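Local coordinates for protein botulinum neurotoxin type C1 (Clostridium botulinum, PDB 3R4S) that binds gangliosides through its receptor-binding heavy-chain domain, a step on which nerve-cell entry of this zinc-protease neurotoxin depends, at residues A[146-151]-A[162-167]; A[244-249]-A[288-293]; A[250-255]-A[426-431]. All coordinates share one frame; numbering follows the deposited sequence.

Interaction 1: residues A[146-151]-A[162-167]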
loop_
_atom_site.group_PDB
_atom_site.type_symbol
_atom_site.label_atom_id
_atom_site.label_comp_id
_atom_site.label_asym_id
_atom_site.label_seq_id
_atom_site.Cartn_x
_atom_site.Cartn_y
_atom_site.Cartn_z
ATOM N N LYS A 146 -0.678 3.705 -3.299
ATOM C CA LYS A 146 -0.631 2.975 -2.041
ATOM C C LYS A 146 0.362 3.544 -1.032
ATOM O O LYS A 146 1.343 4.194 -1.391
ATOM C CB LYS A 146 -0.322 1.505 -2.307
ATOM C CG LYS A 146 1.060 1.250 -2.850
ATOM C CD LYS A 146 1.148 -0.179 -3.428
ATOM C CE LYS A 146 0.321 -0.322 -4.708
ATOM N NZ LYS A 146 0.457 -1.682 -5.343
ATOM N N TRP A 147 0.083 3.305 0.242
ATOM C CA TRP A 147 1.023 3.664 1.293
ATOM C C TRP A 147 2.349 2.960 1.040
ATOM O O TRP A 147 2.370 1.771 0.704
ATOM C CB TRP A 147 0.487 3.221 2.651
ATOM C CG TRP A 147 -0.491 4.166 3.273
ATOM C CD1 TRP A 147 -1.846 3.994 3.396
ATOM C CD2 TRP A 147 -0.185 5.427 3.887
ATOM N NE1 TRP A 147 -2.405 5.081 4.045
ATOM C CE2 TRP A 147 -1.405 5.969 4.366
ATOM C CE3 TRP A 147 1.001 6.151 4.079
ATOM C CZ2 TRP A 147 -1.471 7.204 5.029
ATOM C CZ3 TRP A 147 0.937 7.386 4.744
ATOM C CH2 TRP A 147 -0.292 7.900 5.202
ATOM N N PHE A 148 3.450 3.690 1.192
ATOM C CA PHE A 148 4.758 3.057 1.263
ATOM C C PHE A 148 5.648 3.762 2.287
ATOM O O PHE A 148 5.405 4.908 2.657
ATOM C CB PHE A 148 5.437 2.953 -0.115
ATOM C CG PHE A 148 5.647 4.281 -0.830
ATOM C CD1 PHE A 148 6.909 4.855 -0.905
ATOM C CD2 PHE A 148 4.591 4.919 -1.478
ATOM C CE1 PHE A 148 7.120 6.065 -1.598
ATOM C CE2 PHE A 148 4.785 6.121 -2.168
ATOM C CZ PHE A 148 6.060 6.693 -2.235
ATOM N N PHE A 149 6.655 3.044 2.763
ATOM C CA PHE A 149 7.536 3.537 3.810
ATOM C C PHE A 149 8.887 3.907 3.210
ATOM O O PHE A 149 9.611 3.057 2.698
ATOM C CB PHE A 149 7.729 2.462 4.882
ATOM C CG PHE A 149 8.539 2.924 6.055
ATOM C CD1 PHE A 149 8.111 4.002 6.825
ATOM C CD2 PHE A 149 9.728 2.295 6.392
ATOM C CE1 PHE A 149 8.858 4.440 7.928
ATOM C CE2 PHE A 149 10.483 2.730 7.491
ATOM C CZ PHE A 149 10.043 3.800 8.260
ATOM N N VAL A 150 9.211 5.186 3.259
ATOM C CA VAL A 150 10.470 5.679 2.728
ATOM C C VAL A 150 11.521 5.748 3.826
ATOM O O VAL A 150 11.236 6.113 4.975
ATOM C CB VAL A 150 10.293 7.072 2.134
ATOM C CG1 VAL A 150 11.655 7.716 1.845
ATOM C CG2 VAL A 150 9.423 7.003 0.850
ATOM N N THR A 151 12.741 5.372 3.487
ATOM C CA THR A 151 13.854 5.679 4.370
ATOM C C THR A 151 15.038 6.089 3.523
ATOM O O THR A 151 15.478 5.343 2.645
ATOM C CB THR A 151 14.231 4.496 5.262
ATOM O OG1 THR A 151 13.037 3.922 5.810
ATOM C CG2 THR A 151 15.156 4.958 6.389
ATOM N N ILE A 162 18.363 5.102 -0.601
ATOM C CA ILE A 162 16.943 5.182 -0.354
ATOM C C ILE A 162 16.376 3.771 -0.317
ATOM O O ILE A 162 16.719 2.932 -1.152
ATOM C CB ILE A 162 16.205 6.103 -1.359
ATOM C CG1 ILE A 162 14.706 6.122 -1.041
ATOM C CG2 ILE A 162 16.426 5.633 -2.804
ATOM C CD1 ILE A 162 13.977 7.277 -1.711
ATOM N N TYR A 163 15.557 3.514 0.699
ATOM C CA TYR A 163 14.856 2.254 0.857
ATOM C C TYR A 163 13.350 2.462 0.729
ATOM O O TYR A 163 12.824 3.519 1.074
ATOM C CB TYR A 163 15.111 1.669 2.244
ATOM C CG TYR A 163 16.553 1.427 2.646
ATOM C CD1 TYR A 163 17.015 0.134 2.895
ATOM C CD2 TYR A 163 17.436 2.479 2.830
ATOM C CE1 TYR A 163 18.332 -0.106 3.298
ATOM C CE2 TYR A 163 18.762 2.249 3.227
ATOM C CZ TYR A 163 19.195 0.958 3.461
ATOM O OH TYR A 163 20.496 0.726 3.861
ATOM N N ILE A 164 12.658 1.431 0.266
ATOM C CA ILE A 164 11.211 1.463 0.163
ATOM C C ILE A 164 10.716 0.192 0.844
ATOM O O ILE A 164 11.178 -0.905 0.535
ATOM C CB ILE A 164 10.759 1.529 -1.313
ATOM C CG1 ILE A 164 11.333 2.778 -1.980
ATOM C CG2 ILE A 164 9.226 1.507 -1.436
ATOM C CD1 ILE A 164 10.802 4.090 -1.395
ATOM N N ASN A 165 9.830 0.360 1.819
ATOM C CA ASN A 165 9.330 -0.755 2.605
ATOM C C ASN A 165 10.454 -1.652 3.109
ATOM O O ASN A 165 10.363 -2.878 3.060
ATOM C CB ASN A 165 8.285 -1.535 1.802
ATOM C CG ASN A 165 7.114 -0.658 1.383
ATOM O OD1 ASN A 165 6.672 0.208 2.152
ATOM N ND2 ASN A 165 6.598 -0.878 0.167
ATOM N N GLY A 166 11.518 -1.021 3.597
ATOM C CA GLY A 166 12.614 -1.741 4.217
ATOM C C GLY A 166 13.611 -2.362 3.254
ATOM O O GLY A 166 14.524 -3.058 3.679
ATOM N N LYS A 167 13.428 -2.134 1.958
ATOM C CA LYS A 167 14.317 -2.703 0.954
ATOM C C LYS A 167 15.115 -1.617 0.247
ATOM O O LYS A 167 14.540 -0.655 -0.274
ATOM C CB LYS A 167 13.518 -3.479 -0.096
ATOM C CG LYS A 167 13.577 -4.989 0.056
ATOM C CD LYS A 167 12.727 -5.469 1.209
ATOM C CE LYS A 167 12.780 -6.983 1.310
ATOM N NZ LYS A 167 12.557 -7.625 -0.016
HETATM O O HOH W 1 3.831 0.143 -0.850
HETATM O O HOH W 2 12.079 1.928 3.941
#
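Asn165 and Phe149 meet at the mouth of a beta hairpin, strands 148-155 and 159-164, within the concanavalin-like jelly-roll half of the receptor-binding domain. The strands run antiparallel. On the face of Val150 and Ile164, a non-hydrogen-bonded pair, the two aliphatic chains lie side by side and point the same way, with Val150 CG2 3.9 Å from Ile164 CD1. Ile164 CD1 also meets Phe148, whose ring crosses Ile164 obliquely. Phe148 CG sits between its own N and carbonyl carbon (chi1 58°), a position that carries ring atom CD1 to 4.0 Å from Ile164 CD1. Beta-branched Val150 and Ile164 suit extended strands and cover the face of the sheet with methyls.

Thr151 and Tyr163 occupy the other face as a hydrogen-bonded pair. Thr151 N donates to Tyr163 O and Tyr163 N to Thr151 O; the latter oxygen also lies at the edge of the Tyr163 ring, in its plane, near CD2. Helix 222-231 covers this face, Ile225 touching both residues and Leu228 lying on Phe149, while Trp83 meets the Phe149 ring.

Asn165 is the second residue of the type I' turn from Ile164 to Lys167, where its positive phi (48°) is readily adopted by asparagine. Its side chain reaches back across the hairpin: Phe149 N donates to Asn165 OD1 at 2.9 Å, the donor lying 35° out of the carboxamide plane, while Asn165 N returns a bond to Phe149 O. OD1 thus accepts the strand N-H that the backbone carbonyl of the facing residue would take in a regular hydrogen-bonded pair. Its other branch is bridged by a water, which accepts from Asn165 ND2 at 3.1 Å and donates to Trp147 O at 2.7 Å.

Interaction 2: residues A[244-249]-A[288-293]. With SIA (N-acetyl-alpha-neuraminic acid), chain D.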
loop_
_atom_site.group_PDB
_atom_site.type_symbol
_atom_site.label_atom_id
_atom_site.label_comp_id
_atom_site.label_asym_id
_atom_site.label_seq_id
_atom_site.Cartn_x
_atom_site.Cartn_y
_atom_site.Cartn_z
ATOM N N ASN A 244 -4.517 0.688 3.278
ATOM C CA ASN A 244 -5.373 1.026 4.411
ATOM C C ASN A 244 -5.974 -0.248 5.012
ATOM O O ASN A 244 -6.040 -1.279 4.339
ATOM C CB ASN A 244 -6.454 2.031 3.988
ATOM C CG ASN A 244 -5.883 3.432 3.757
ATOM O OD1 ASN A 244 -5.083 3.925 4.556
ATOM N ND2 ASN A 244 -6.285 4.068 2.666
ATOM N N ASP A 245 -6.379 -0.190 6.279
ATOM C CA ASP A 245 -6.938 -1.352 6.956
ATOM C C ASP A 245 -8.101 -1.954 6.172
ATOM O O ASP A 245 -9.053 -1.258 5.823
ATOM C CB ASP A 245 -7.425 -1.000 8.369
ATOM C CG ASP A 245 -6.286 -0.681 9.323
ATOM O OD1 ASP A 245 -5.107 -0.900 8.959
ATOM O OD2 ASP A 245 -6.574 -0.196 10.440
ATOM N N LEU A 246 -8.034 -3.259 5.929
ATOM C CA LEU A 246 -9.150 -3.979 5.321
ATOM C C LEU A 246 -10.351 -4.057 6.284
ATOM O O LEU A 246 -10.183 -4.315 7.480
ATOM C CB LEU A 246 -8.712 -5.382 4.897
ATOM C CG LEU A 246 -9.688 -6.093 3.953
ATOM C CD1 LEU A 246 -9.733 -5.361 2.597
ATOM C CD2 LEU A 246 -9.280 -7.565 3.776
ATOM N N ARG A 247 -11.554 -3.842 5.751
ATOM C CA ARG A 247 -12.768 -3.742 6.564
ATOM C C ARG A 247 -13.840 -4.757 6.175
ATOM O O ARG A 247 -14.009 -5.069 4.990
ATOM C CB ARG A 247 -13.374 -2.344 6.417
ATOM C CG ARG A 247 -12.483 -1.226 6.939
ATOM C CD ARG A 247 -12.510 -1.197 8.455
ATOM N NE ARG A 247 -11.777 -0.047 8.983
ATOM C CZ ARG A 247 -11.864 0.380 10.240
ATOM N NH1 ARG A 247 -12.662 -0.242 11.103
ATOM N NH2 ARG A 247 -11.158 1.430 10.634
ATOM N N TYR A 248 -14.563 -5.254 7.176
ATOM C CA TYR A 248 -15.793 -6.012 6.955
ATOM C C TYR A 248 -16.912 -5.056 6.562
ATOM O O TYR A 248 -16.846 -3.864 6.864
ATOM C CB TYR A 248 -16.209 -6.761 8.229
ATOM C CG TYR A 248 -15.269 -7.876 8.623
ATOM C CD1 TYR A 248 -15.242 -9.072 7.910
ATOM C CD2 TYR A 248 -14.408 -7.732 9.701
ATOM C CE1 TYR A 248 -14.389 -10.096 8.260
ATOM C CE2 TYR A 248 -13.536 -8.756 10.065
ATOM C CZ TYR A 248 -13.531 -9.938 9.340
ATOM O OH TYR A 248 -12.671 -10.964 9.686
ATOM N N ASN A 249 -17.931 -5.582 5.887
ATOM C CA ASN A 249 -19.126 -4.810 5.551
ATOM C C ASN A 249 -18.847 -3.630 4.635
ATOM O O ASN A 249 -19.512 -2.596 4.714
ATOM C CB ASN A 249 -19.825 -4.304 6.813
ATOM C CG ASN A 249 -20.101 -5.407 7.809
ATOM O OD1 ASN A 249 -20.282 -6.571 7.443
ATOM N ND2 ASN A 249 -20.128 -5.046 9.081
ATOM N N ILE A 288 -17.387 -7.434 -4.028
ATOM C CA ILE A 288 -17.674 -8.316 -2.902
ATOM C C ILE A 288 -17.743 -7.514 -1.616
ATOM O O ILE A 288 -17.215 -6.400 -1.527
ATOM C CB ILE A 288 -16.627 -9.453 -2.742
ATOM C CG1 ILE A 288 -15.252 -8.893 -2.408
ATOM C CG2 ILE A 288 -16.553 -10.318 -4.010
ATOM C CD1 ILE A 288 -15.041 -8.554 -0.944
ATOM N N ILE A 289 -18.404 -8.090 -0.621
ATOM C CA ILE A 289 -18.392 -7.550 0.721
ATOM C C ILE A 289 -17.952 -8.691 1.622
ATOM O O ILE A 289 -18.439 -9.812 1.479
ATOM C CB ILE A 289 -19.796 -7.064 1.149
ATOM C CG1 ILE A 289 -20.235 -5.888 0.272
ATOM C CG2 ILE A 289 -19.798 -6.687 2.627
ATOM C CD1 ILE A 289 -21.633 -5.367 0.588
ATOM N N ILE A 290 -17.026 -8.408 2.531
ATOM C CA ILE A 290 -16.497 -9.422 3.436
ATOM C C ILE A 290 -17.315 -9.451 4.719
ATOM O O ILE A 290 -17.567 -8.405 5.313
ATOM C CB ILE A 290 -15.020 -9.124 3.791
ATOM C CG1 ILE A 290 -14.210 -8.829 2.519
ATOM C CG2 ILE A 290 -14.404 -10.279 4.572
ATOM C CD1 ILE A 290 -12.815 -8.323 2.780
ATOM N N LYS A 291 -17.725 -10.639 5.150
ATOM C CA LYS A 291 -18.532 -10.758 6.369
ATOM C C LYS A 291 -17.805 -11.583 7.419
ATOM O O LYS A 291 -17.291 -12.665 7.129
ATOM C CB LYS A 291 -19.892 -11.407 6.076
ATOM C CG LYS A 291 -20.637 -10.784 4.913
ATOM C CD LYS A 291 -21.060 -9.351 5.202
ATOM C CE LYS A 291 -22.080 -9.280 6.340
ATOM N NZ LYS A 291 -22.524 -7.863 6.598
ATOM N N ARG A 292 -17.793 -11.088 8.648
ATOM C CA ARG A 292 -17.072 -11.758 9.721
ATOM C C ARG A 292 -17.857 -12.906 10.356
ATOM O O ARG A 292 -19.048 -12.791 10.627
ATOM C CB ARG A 292 -16.673 -10.751 10.797
ATOM C CG ARG A 292 -15.748 -11.329 11.884
ATOM C CD ARG A 292 -15.381 -10.262 12.931
ATOM N NE ARG A 292 -16.571 -9.789 13.628
ATOM C CZ ARG A 292 -16.833 -8.516 13.915
ATOM N NH1 ARG A 292 -15.986 -7.550 13.567
ATOM N NH2 ARG A 292 -17.955 -8.207 14.551
ATOM N N ILE A 293 -17.173 -14.018 10.587
ATOM C CA ILE A 293 -17.727 -15.121 11.359
ATOM C C ILE A 293 -17.044 -15.141 12.720
ATOM O O ILE A 293 -17.703 -15.204 13.753
ATOM C CB ILE A 293 -17.508 -16.468 10.657
ATOM C CG1 ILE A 293 -18.422 -16.584 9.429
ATOM C CG2 ILE A 293 -17.762 -17.622 11.620
ATOM C CD1 ILE A 293 -18.125 -17.804 8.582
HETATM C C1 SIA D . -25.316 -11.137 5.107
HETATM C C2 SIA D . -26.076 -11.603 6.330
HETATM C C3 SIA D . -27.448 -10.933 6.429
HETATM C C4 SIA D . -28.483 -11.515 5.482
HETATM C C5 SIA D . -28.476 -13.030 5.556
HETATM C C6 SIA D . -27.062 -13.529 5.283
HETATM C C7 SIA D . -26.946 -15.051 5.266
HETATM C C8 SIA D . -25.498 -15.466 5.015
HETATM C C9 SIA D . -25.404 -16.960 4.722
HETATM C C10 SIA D . -30.347 -14.237 4.612
HETATM C C11 SIA D . -31.108 -14.630 3.373
HETATM N N5 SIA D . -29.278 -13.459 4.424
HETATM O O1A SIA D . -24.401 -11.882 4.664
HETATM O O1B SIA D . -25.606 -10.034 4.584
HETATM O O2 SIA D . -25.295 -11.252 7.478
HETATM O O4 SIA D . -29.782 -11.039 5.844
HETATM O O6 SIA D . -26.178 -13.027 6.288
HETATM O O7 SIA D . -27.360 -15.573 6.536
HETATM O O8 SIA D . -24.946 -14.712 3.917
HETATM O O9 SIA D . -25.914 -17.174 3.403
HETATM O O10 SIA D . -30.683 -14.611 5.727
HETATM O O HOH W 3 -15.897 -5.868 3.357
HETATM O O HOH W 4 -19.309 -8.612 9.132
#
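Tyr248 and Asn249 meet strand 288-292 nearly at a right angle, the two chain directions being 94° apart, and a single backbone bond ties them: Asn249 N donates to Ile290 O at 2.9 Å, almost linearly.

Arg292 CB lies over the middle of one face of the Tyr248 ring, 3.4 Å from the ring centroid, in a CH-pi contact, and the arginine chain crosses the tyrosine at about a right angle. CG of Arg292 stands anti to its backbone N (chi1 -172°), which carries the methylenes on across the ring, CG near CZ and CD near CE2; the guanidinium plane is steeply inclined to the ring, so this is not a flat stack. Ile290 CG2 packs against Tyr248 CD1 at 3.6 Å, and Ile290 CD1 meets Leu246 CD2 at 3.8 Å, the leucine crossing at about a right angle. Tyrosine suits the spot because it offers broad apolar faces while its hydroxyl reaches Asp306, to which it is hydrogen-bonded.

Asn249 has a left-handed backbone conformation (phi 63°), accessible to asparagine. Lys291, bent at chi2 and chi3, folds back so that its NZ donates to Asn249 OD1 at 2.7 Å, approaching from above the carbonyl plane. A water gives a second bond to that oxygen and accepts one from Arg292 N. Lys291 belongs to the N-acetyl-alpha-neuraminic acid pocket, but its NZ is turned to Asn249, and its closest approach to the sugar is by CE, 3.9 Å from O1A; Asn249 probably helps position the lysine as a second-shell residue.

Loop 244-249 leads directly into strand 251-256, which pairs with strand 288-292; that strand's other neighbour is strand 307-314, whose Tyr309 and Asp311 touch Lys291.

Interaction 3: residues A[250-255]-A[426-431]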
loop_
_atom_site.group_PDB
_atom_site.type_symbol
_atom_site.label_atom_id
_atom_site.label_comp_id
_atom_site.label_asym_id
_atom_site.label_seq_id
_atom_site.Cartn_x
_atom_site.Cartn_y
_atom_site.Cartn_z
ATOM N N LYS A 250 -17.868 -3.781 3.758
ATOM C CA LYS A 250 -17.497 -2.694 2.871
ATOM C C LYS A 250 -17.215 -3.269 1.498
ATOM O O LYS A 250 -16.571 -4.310 1.371
ATOM C CB LYS A 250 -16.284 -1.945 3.435
ATOM C CG LYS A 250 -15.633 -0.943 2.488
ATOM C CD LYS A 250 -14.462 -0.222 3.170
ATOM C CE LYS A 250 -13.741 0.737 2.213
ATOM N NZ LYS A 250 -14.606 1.876 1.785
ATOM N N GLU A 251 -17.720 -2.598 0.471
ATOM C CA GLU A 251 -17.578 -3.051 -0.904
ATOM C C GLU A 251 -16.146 -2.988 -1.399
ATOM O O GLU A 251 -15.496 -1.953 -1.276
ATOM C CB GLU A 251 -18.442 -2.194 -1.833
ATOM C CG GLU A 251 -19.936 -2.384 -1.661
ATOM C CD GLU A 251 -20.727 -1.680 -2.756
ATOM O OE1 GLU A 251 -20.411 -0.512 -3.087
ATOM O OE2 GLU A 251 -21.662 -2.305 -3.290
ATOM N N TYR A 252 -15.666 -4.085 -1.985
ATOM C CA TYR A 252 -14.356 -4.082 -2.640
ATOM C C TYR A 252 -14.419 -4.676 -4.033
ATOM O O TYR A 252 -15.274 -5.523 -4.324
ATOM C CB TYR A 252 -13.327 -4.879 -1.831
ATOM C CG TYR A 252 -12.943 -4.260 -0.501
ATOM C CD1 TYR A 252 -12.055 -3.180 -0.434
ATOM C CD2 TYR A 252 -13.455 -4.760 0.684
ATOM C CE1 TYR A 252 -11.692 -2.612 0.799
ATOM C CE2 TYR A 252 -13.108 -4.200 1.915
ATOM C CZ TYR A 252 -12.222 -3.136 1.967
ATOM O OH TYR A 252 -11.893 -2.594 3.195
ATOM N N TYR A 253 -13.513 -4.227 -4.895
ATOM C CA TYR A 253 -13.168 -4.990 -6.078
ATOM C C TYR A 253 -12.070 -5.989 -5.700
ATOM O O TYR A 253 -10.967 -5.608 -5.276
ATOM C CB TYR A 253 -12.676 -4.086 -7.194
ATOM C CG TYR A 253 -13.734 -3.191 -7.791
ATOM C CD1 TYR A 253 -14.820 -3.733 -8.467
ATOM C CD2 TYR A 253 -13.620 -1.804 -7.729
ATOM C CE1 TYR A 253 -15.782 -2.927 -9.042
ATOM C CE2 TYR A 253 -14.576 -0.982 -8.304
ATOM C CZ TYR A 253 -15.654 -1.555 -8.964
ATOM O OH TYR A 253 -16.610 -0.756 -9.540
ATOM N N MET A 254 -12.386 -7.267 -5.848
ATOM C CA MET A 254 -11.468 -8.332 -5.495
ATOM C C MET A 254 -10.652 -8.674 -6.726
ATOM O O MET A 254 -11.216 -8.926 -7.793
ATOM C CB MET A 254 -12.261 -9.544 -5.013
ATOM C CG MET A 254 -11.424 -10.702 -4.495
ATOM S SD MET A 254 -12.464 -11.960 -3.721
ATOM C CE MET A 254 -11.263 -13.284 -3.486
ATOM N N VAL A 255 -9.331 -8.677 -6.588
ATOM C CA VAL A 255 -8.456 -8.944 -7.725
ATOM C C VAL A 255 -7.412 -9.997 -7.392
ATOM O O VAL A 255 -6.995 -10.156 -6.238
ATOM C CB VAL A 255 -7.728 -7.672 -8.197
ATOM C CG1 VAL A 255 -8.720 -6.662 -8.756
ATOM C CG2 VAL A 255 -6.929 -7.057 -7.049
ATOM N N PHE A 426 -7.753 -6.307 -2.524
ATOM C CA PHE A 426 -9.088 -5.753 -2.380
ATOM C C PHE A 426 -9.046 -4.259 -2.586
ATOM O O PHE A 426 -8.532 -3.535 -1.731
ATOM C CB PHE A 426 -9.638 -6.068 -0.986
ATOM C CG PHE A 426 -9.872 -7.526 -0.760
ATOM C CD1 PHE A 426 -11.044 -8.125 -1.204
ATOM C CD2 PHE A 426 -8.915 -8.308 -0.140
ATOM C CE1 PHE A 426 -11.267 -9.484 -1.027
ATOM C CE2 PHE A 426 -9.129 -9.675 0.048
ATOM C CZ PHE A 426 -10.303 -10.262 -0.391
ATOM N N VAL A 427 -9.576 -3.803 -3.721
ATOM C CA VAL A 427 -9.587 -2.379 -4.048
ATOM C C VAL A 427 -10.881 -1.718 -3.592
ATOM O O VAL A 427 -11.960 -2.077 -4.052
ATOM C CB VAL A 427 -9.429 -2.132 -5.549
ATOM C CG1 VAL A 427 -9.344 -0.643 -5.815
ATOM C CG2 VAL A 427 -8.197 -2.842 -6.083
ATOM N N PRO A 428 -10.780 -0.732 -2.691
ATOM C CA PRO A 428 -11.996 -0.067 -2.203
ATOM C C PRO A 428 -12.764 0.604 -3.338
ATOM O O PRO A 428 -12.160 1.163 -4.255
ATOM C CB PRO A 428 -11.460 0.987 -1.221
ATOM C CG PRO A 428 -10.044 1.194 -1.609
ATOM C CD PRO A 428 -9.558 -0.140 -2.124
ATOM N N VAL A 429 -14.090 0.538 -3.277
ATOM C CA VAL A 429 -14.925 1.172 -4.286
ATOM C C VAL A 429 -15.106 2.633 -3.913
ATOM O O VAL A 429 -15.537 2.942 -2.800
ATOM C CB VAL A 429 -16.310 0.490 -4.378
ATOM C CG1 VAL A 429 -17.163 1.168 -5.424
ATOM C CG2 VAL A 429 -16.150 -0.988 -4.690
ATOM N N SER A 430 -14.771 3.529 -4.834
ATOM C CA SER A 430 -14.885 4.964 -4.564
ATOM C C SER A 430 -16.344 5.414 -4.437
ATOM O O SER A 430 -16.715 6.076 -3.464
ATOM C CB SER A 430 -14.171 5.781 -5.642
ATOM O OG SER A 430 -14.837 5.667 -6.884
ATOM N N GLU A 431 -17.169 5.053 -5.415
ATOM C CA GLU A 431 -18.594 5.371 -5.364
ATOM C C GLU A 431 -19.302 4.577 -4.266
ATOM O O GLU A 431 -19.235 4.930 -3.087
ATOM C CB GLU A 431 -19.257 5.103 -6.716
ATOM C CG GLU A 431 -20.757 5.364 -6.732
ATOM C CD GLU A 431 -21.388 5.065 -8.081
ATOM O OE1 GLU A 431 -20.684 5.185 -9.111
ATOM O OE2 GLU A 431 -22.586 4.713 -8.109
HETATM O O HOH W 5 -15.647 0.697 -0.748
#
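Strands 251-256 and 424-428, the first and last of the beta-trefoil half, pair antiparallel here and so bring the two ends of that domain together. Tyr253 and Val427 form the hydrogen-bonded pair, with Tyr253 N to Val427 O and Val427 N to Tyr253 O both 2.8 Å. Beyond it, the bond from Val429 N to Glu251 O is weak, and a water links the same two atoms and also accepts from Lys250 NZ.

On the face of Tyr252, Met254 and Phe426, the two rings form an offset edge-to-face pair, their planes 67° apart, with the phenylalanine edge turned toward the tyrosine face. Phe426 CB lies over that face too, 4.2 Å from the ring centroid. Met254, extended beyond CG, runs alongside Phe426, its CG 3.7 Å from CE1, and SD makes an oblique Met-aromatic contact; the unbranched methionine chain can lie alongside the ring. Pro428, lacking an amide N-H, fits a non-hydrogen-bonded position opposite Tyr252, where no N-H is needed toward that strand.

On the side of Tyr253, CG2 of Val429, just past the strand, sits over the Tyr253 ring, offset toward its rim, and 3.9 Å from Glu251 CB.

Strand 251-256 lies between 424-428 and 288-292, and Ile371 of strand 367-374 packs on both Met254 and Phe426.

How the interactions relate
Interactions 2 and 3, centres 10 Å apart, are neighbours in the beta-trefoil half. Tyr252 joins them: its N is 2.8 Å from Ile288 O and its OH 2.9 Å from Arg247 N, both probable hydrogen bonds, while Leu246 CD1 packs on Phe426 CB at 3.7 Å. Interaction 1 lies in the jelly-roll half, yet meets interaction 2 across the domain junction, where Trp147 NE1 probably bonds Asn244 OD1 at 3.0 Å; interactions 1 and 3 do not touch, nearest atoms about 9 Å apart. Only interaction 2 contributes to a sialic acid pocket. The side chain of Glu251 is about 11 Å from the N-acetyl-alpha-neuraminic acid, that of Tyr253 about 13 Å from the N-acetyl-beta-neuraminic acid.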